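Local coordinates for DUF3863 domain-containing protein (Parabacteroides distasonis, PDB 3LM3) that is of unknown function but is probably a glycoside hydrolase or carbohydrate deacetylase, at residues N277-I285 and F322-Y333. Sequence-based numbering, arbitrary orientation.
Sequences NGFGWVANI and FGEFGELWRKQY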
loop_
_atom_site.group_PDB
_atom_site.type_symbol
_atom_site.label_atom_id
_atom_site.label_comp_id
_atom_site.label_asym_id
_atom_site.label_seq_id
_atom_site.Cartn_x
_atom_site.Cartn_y
_atom_site.Cartn_z
ATOM N N ASN A 277 -7.661 -7.964 -15.002
ATOM C CA ASN A 277 -6.510 -8.595 -14.324
ATOM C C ASN A 277 -6.767 -9.987 -13.790
ATOM O O ASN A 277 -5.833 -10.666 -13.383
ATOM C CB ASN A 277 -6.026 -7.680 -13.198
ATOM C CG ASN A 277 -5.600 -6.325 -13.732
ATOM O OD1 ASN A 277 -4.928 -6.280 -14.780
ATOM N ND2 ASN A 277 -6.024 -5.228 -13.067
ATOM N N GLY A 278 -8.028 -10.366 -13.691
ATOM C CA GLY A 278 -8.395 -11.678 -13.206
ATOM C C GLY A 278 -8.676 -11.756 -11.716
ATOM O O GLY A 278 -9.184 -12.763 -11.231
ATOM N N PHE A 279 -8.318 -10.715 -10.970
ATOM C CA PHE A 279 -8.662 -10.610 -9.552
ATOM C C PHE A 279 -8.718 -9.113 -9.261
ATOM O O PHE A 279 -8.249 -8.299 -10.084
ATOM C CB PHE A 279 -7.638 -11.280 -8.619
ATOM C CG PHE A 279 -6.267 -10.638 -8.608
ATOM C CD1 PHE A 279 -5.297 -11.012 -9.519
ATOM C CD2 PHE A 279 -5.946 -9.697 -7.653
ATOM C CE1 PHE A 279 -4.020 -10.426 -9.500
ATOM C CE2 PHE A 279 -4.692 -9.106 -7.635
ATOM C CZ PHE A 279 -3.730 -9.476 -8.554
ATOM N N GLY A 280 -9.264 -8.759 -8.096
ATOM C CA GLY A 280 -9.217 -7.369 -7.633
ATOM C C GLY A 280 -8.732 -7.338 -6.206
ATOM O O GLY A 280 -9.108 -8.201 -5.421
ATOM N N TRP A 281 -7.953 -6.311 -5.868
ATOM C CA TRP A 281 -7.375 -6.192 -4.536
ATOM C C TRP A 281 -7.314 -4.729 -4.112
ATOM O O TRP A 281 -6.817 -3.877 -4.857
ATOM C CB TRP A 281 -5.968 -6.793 -4.524
ATOM C CG TRP A 281 -5.191 -6.499 -3.265
ATOM C CD1 TRP A 281 -5.566 -6.755 -1.972
ATOM C CD2 TRP A 281 -3.912 -5.856 -3.200
ATOM N NE1 TRP A 281 -4.573 -6.319 -1.109
ATOM C CE2 TRP A 281 -3.572 -5.733 -1.839
ATOM C CE3 TRP A 281 -3.030 -5.353 -4.162
ATOM C CZ2 TRP A 281 -2.373 -5.162 -1.407
ATOM C CZ3 TRP A 281 -1.873 -4.771 -3.737
ATOM C CH2 TRP A 281 -1.541 -4.683 -2.381
ATOM N N VAL A 282 -7.848 -4.461 -2.930
ATOM C CA VAL A 282 -7.809 -3.179 -2.270
ATOM C C VAL A 282 -7.044 -3.358 -0.961
ATOM O O VAL A 282 -7.293 -4.306 -0.198
ATOM C CB VAL A 282 -9.233 -2.680 -1.966
ATOM C CG1 VAL A 282 -9.228 -1.521 -0.962
ATOM C CG2 VAL A 282 -9.946 -2.321 -3.289
ATOM N N ALA A 283 -6.116 -2.428 -0.706
ATOM C CA ALA A 283 -5.307 -2.380 0.512
ATOM C C ALA A 283 -5.653 -1.171 1.339
ATOM O O ALA A 283 -5.930 -0.090 0.789
ATOM C CB ALA A 283 -3.822 -2.319 0.159
ATOM N N ASN A 284 -5.653 -1.293 2.662
ATOM C CA ASN A 284 -5.913 -0.114 3.492
ATOM C C ASN A 284 -5.250 -0.287 4.842
ATOM O O ASN A 284 -5.037 -1.399 5.315
ATOM C CB ASN A 284 -7.414 0.102 3.646
ATOM C CG ASN A 284 -7.817 1.569 3.785
ATOM O OD1 ASN A 284 -6.985 2.467 3.917
ATOM N ND2 ASN A 284 -9.147 1.804 3.731
ATOM N N ILE A 285 -4.876 0.843 5.431
ATOM C CA ILE A 285 -4.224 0.907 6.749
ATOM C C ILE A 285 -4.945 1.979 7.549
ATOM O O ILE A 285 -5.042 3.124 7.097
ATOM C CB ILE A 285 -2.729 1.197 6.668
ATOM C CG1 ILE A 285 -2.008 0.074 5.907
ATOM C CG2 ILE A 285 -2.137 1.376 8.096
ATOM C CD1 ILE A 285 -0.546 0.383 5.526
ATOM N N PHE A 322 -3.019 -9.149 5.195
ATOM C CA PHE A 322 -1.983 -8.851 4.190
ATOM C C PHE A 322 -1.205 -10.094 3.843
ATOM O O PHE A 322 -0.971 -10.383 2.678
ATOM C CB PHE A 322 -1.055 -7.714 4.678
ATOM C CG PHE A 322 -1.525 -6.316 4.306
ATOM C CD1 PHE A 322 -2.480 -5.672 5.060
ATOM C CD2 PHE A 322 -1.003 -5.663 3.198
ATOM C CE1 PHE A 322 -2.909 -4.388 4.735
ATOM C CE2 PHE A 322 -1.426 -4.375 2.862
ATOM C CZ PHE A 322 -2.387 -3.742 3.628
ATOM N N GLY A 323 -0.751 -10.828 4.865
ATOM C CA GLY A 323 0.041 -12.013 4.640
ATOM C C GLY A 323 -0.711 -13.086 3.865
ATOM O O GLY A 323 -0.147 -13.747 2.978
ATOM N N GLU A 324 -1.984 -13.310 4.188
ATOM C CA GLU A 324 -2.786 -14.348 3.491
ATOM C C GLU A 324 -2.913 -13.988 2.023
ATOM O O GLU A 324 -2.788 -14.835 1.132
ATOM C CB GLU A 324 -4.208 -14.431 4.040
ATOM C CG GLU A 324 -4.438 -15.215 5.231
ATOM C CD GLU A 324 -5.957 -15.208 5.422
ATOM O OE1 GLU A 324 -6.456 -14.230 5.985
ATOM O OE2 GLU A 324 -6.653 -16.084 4.860
ATOM N N PHE A 325 -3.218 -12.726 1.739
ATOM C CA PHE A 325 -3.389 -12.296 0.366
ATOM C C PHE A 325 -2.081 -12.448 -0.402
ATOM O O PHE A 325 -2.073 -12.953 -1.520
ATOM C CB PHE A 325 -3.887 -10.846 0.280
ATOM C CG PHE A 325 -3.912 -10.344 -1.134
ATOM C CD1 PHE A 325 -4.845 -10.820 -2.049
ATOM C CD2 PHE A 325 -2.931 -9.458 -1.587
ATOM C CE1 PHE A 325 -4.785 -10.437 -3.395
ATOM C CE2 PHE A 325 -2.855 -9.084 -2.888
ATOM C CZ PHE A 325 -3.802 -9.536 -3.816
ATOM N N GLY A 326 -0.973 -11.993 0.169
ATOM C CA GLY A 326 0.318 -12.138 -0.513
ATOM C C GLY A 326 0.635 -13.582 -0.825
ATOM O O GLY A 326 1.157 -13.884 -1.888
ATOM N N GLU A 327 0.321 -14.488 0.099
ATOM C CA GLU A 327 0.583 -15.909 -0.168
ATOM C C GLU A 327 -0.388 -16.475 -1.186
ATOM O O GLU A 327 0.024 -17.328 -1.965
ATOM C CB GLU A 327 0.611 -16.746 1.099
ATOM C CG GLU A 327 1.826 -16.465 1.983
ATOM C CD GLU A 327 3.139 -16.911 1.375
ATOM O OE1 GLU A 327 3.182 -17.685 0.389
ATOM O OE2 GLU A 327 4.171 -16.467 1.901
ATOM N N LEU A 328 -1.637 -15.984 -1.246
ATOM C CA LEU A 328 -2.514 -16.389 -2.355
ATOM C C LEU A 328 -1.935 -15.969 -3.701
ATOM O O LEU A 328 -1.956 -16.734 -4.670
ATOM C CB LEU A 328 -3.929 -15.801 -2.209
ATOM C CG LEU A 328 -4.821 -16.462 -1.182
ATOM C CD1 LEU A 328 -6.062 -15.604 -0.930
ATOM C CD2 LEU A 328 -5.192 -17.908 -1.621
ATOM N N TRP A 329 -1.385 -14.762 -3.771
ATOM C CA TRP A 329 -0.771 -14.276 -4.997
ATOM C C TRP A 329 0.442 -15.138 -5.369
ATOM O O TRP A 329 0.573 -15.590 -6.504
ATOM C CB TRP A 329 -0.424 -12.791 -4.880
ATOM C CG TRP A 329 0.044 -12.185 -6.150
ATOM C CD1 TRP A 329 -0.705 -11.523 -7.072
ATOM C CD2 TRP A 329 1.394 -12.129 -6.626
ATOM N NE1 TRP A 329 0.081 -11.088 -8.104
ATOM C CE2 TRP A 329 1.381 -11.452 -7.853
ATOM C CE3 TRP A 329 2.614 -12.605 -6.131
ATOM C CZ2 TRP A 329 2.546 -11.219 -8.601
ATOM C CZ3 TRP A 329 3.761 -12.371 -6.861
ATOM C CH2 TRP A 329 3.722 -11.682 -8.079
ATOM N N ARG A 330 1.284 -15.410 -4.391
ATOM C CA ARG A 330 2.513 -16.190 -4.575
ATOM C C ARG A 330 2.213 -17.631 -4.992
ATOM O O ARG A 330 3.029 -18.256 -5.680
ATOM C CB ARG A 330 3.281 -16.157 -3.247
ATOM C CG ARG A 330 4.581 -16.922 -3.214
ATOM C CD ARG A 330 5.441 -16.425 -2.017
ATOM N NE ARG A 330 6.650 -17.240 -1.864
ATOM C CZ ARG A 330 6.767 -18.327 -1.120
ATOM N NH1 ARG A 330 5.791 -18.777 -0.336
ATOM N NH2 ARG A 330 7.933 -18.982 -1.121
ATOM N N LYS A 331 1.067 -18.155 -4.589
ATOM C CA LYS A 331 0.667 -19.495 -5.007
ATOM C C LYS A 331 0.409 -19.564 -6.517
ATOM O O LYS A 331 0.686 -20.599 -7.147
ATOM C CB LYS A 331 -0.563 -19.934 -4.212
ATOM C CG LYS A 331 -1.037 -21.338 -4.480
ATOM C CD LYS A 331 -1.808 -21.895 -3.293
ATOM C CE LYS A 331 -3.127 -21.171 -3.083
ATOM N NZ LYS A 331 -4.087 -21.996 -2.275
ATOM N N GLN A 332 -0.102 -18.478 -7.076
ATOM C CA GLN A 332 -0.498 -18.424 -8.488
ATOM C C GLN A 332 0.606 -17.887 -9.401
ATOM O O GLN A 332 0.788 -18.385 -10.515
ATOM C CB GLN A 332 -1.752 -17.559 -8.622
ATOM C CG GLN A 332 -2.307 -17.431 -10.028
ATOM C CD GLN A 332 -2.854 -18.736 -10.559
ATOM O OE1 GLN A 332 -3.235 -19.615 -9.801
ATOM N NE2 GLN A 332 -2.903 -18.865 -11.882
ATOM N N TYR A 333 1.338 -16.882 -8.940
ATOM C CA TYR A 333 2.310 -16.166 -9.754
ATOM C C TYR A 333 3.691 -16.487 -9.233
ATOM O O TYR A 333 3.989 -16.203 -8.076
ATOM C CB TYR A 333 2.056 -14.638 -9.656
ATOM C CG TYR A 333 0.691 -14.203 -10.173
ATOM C CD1 TYR A 333 0.525 -13.883 -11.516
ATOM C CD2 TYR A 333 -0.421 -14.151 -9.356
ATOM C CE1 TYR A 333 -0.732 -13.516 -12.017
ATOM C CE2 TYR A 333 -1.686 -13.790 -9.854
ATOM C CZ TYR A 333 -1.812 -13.474 -11.185
ATOM O OH TYR A 333 -3.052 -13.125 -11.683
HETATM O O HOH W 1 -3.147 -10.637 -12.906
#
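A water ties Asn277 O to Tyr333 OH: it donates to Asn277 O over 2.7 Å and lies 2.8 Å from Tyr333 OH. This bridge stands at one end of a β/α layer, where residues 280-285 of a strand in the parallel sheet run nearly antiparallel to helix 322-332, at 152°, consistent with a (β/α) barrel of the glycoside hydrolase/deacetylase clan. Aromatic rings fill the gap between them. Trp281 and Phe325 stack face to face, the five-membered ring over the phenyl with centroids 3.8 Å apart and planes 14° from parallel. Both side chains hold CG anti to their backbone N (chi1 170° in Trp281), which carries the two rings into the gap from opposite walls. Trp281 NE1, itself within the stacked ring, hydrogen-bonds to Thr24 OG1 on strand 21-29. With an alanine in place of Trp281, that face of Phe325 is likely to lose its stacked mate and Thr24 OG1 its indole N-H. Phe279 CE2 meets the edge of the Phe325 ring, the two side chains crossing at about a right angle, while Phe279 CZ lies 3.9 Å from Trp329 CD1. Farther along the strand, Ala283 CB packs 4.0 Å from Phe322 CZ, and Asn284 O sits in the plane of the Phe322 ring, 3.7 Å from Phe322 CE1.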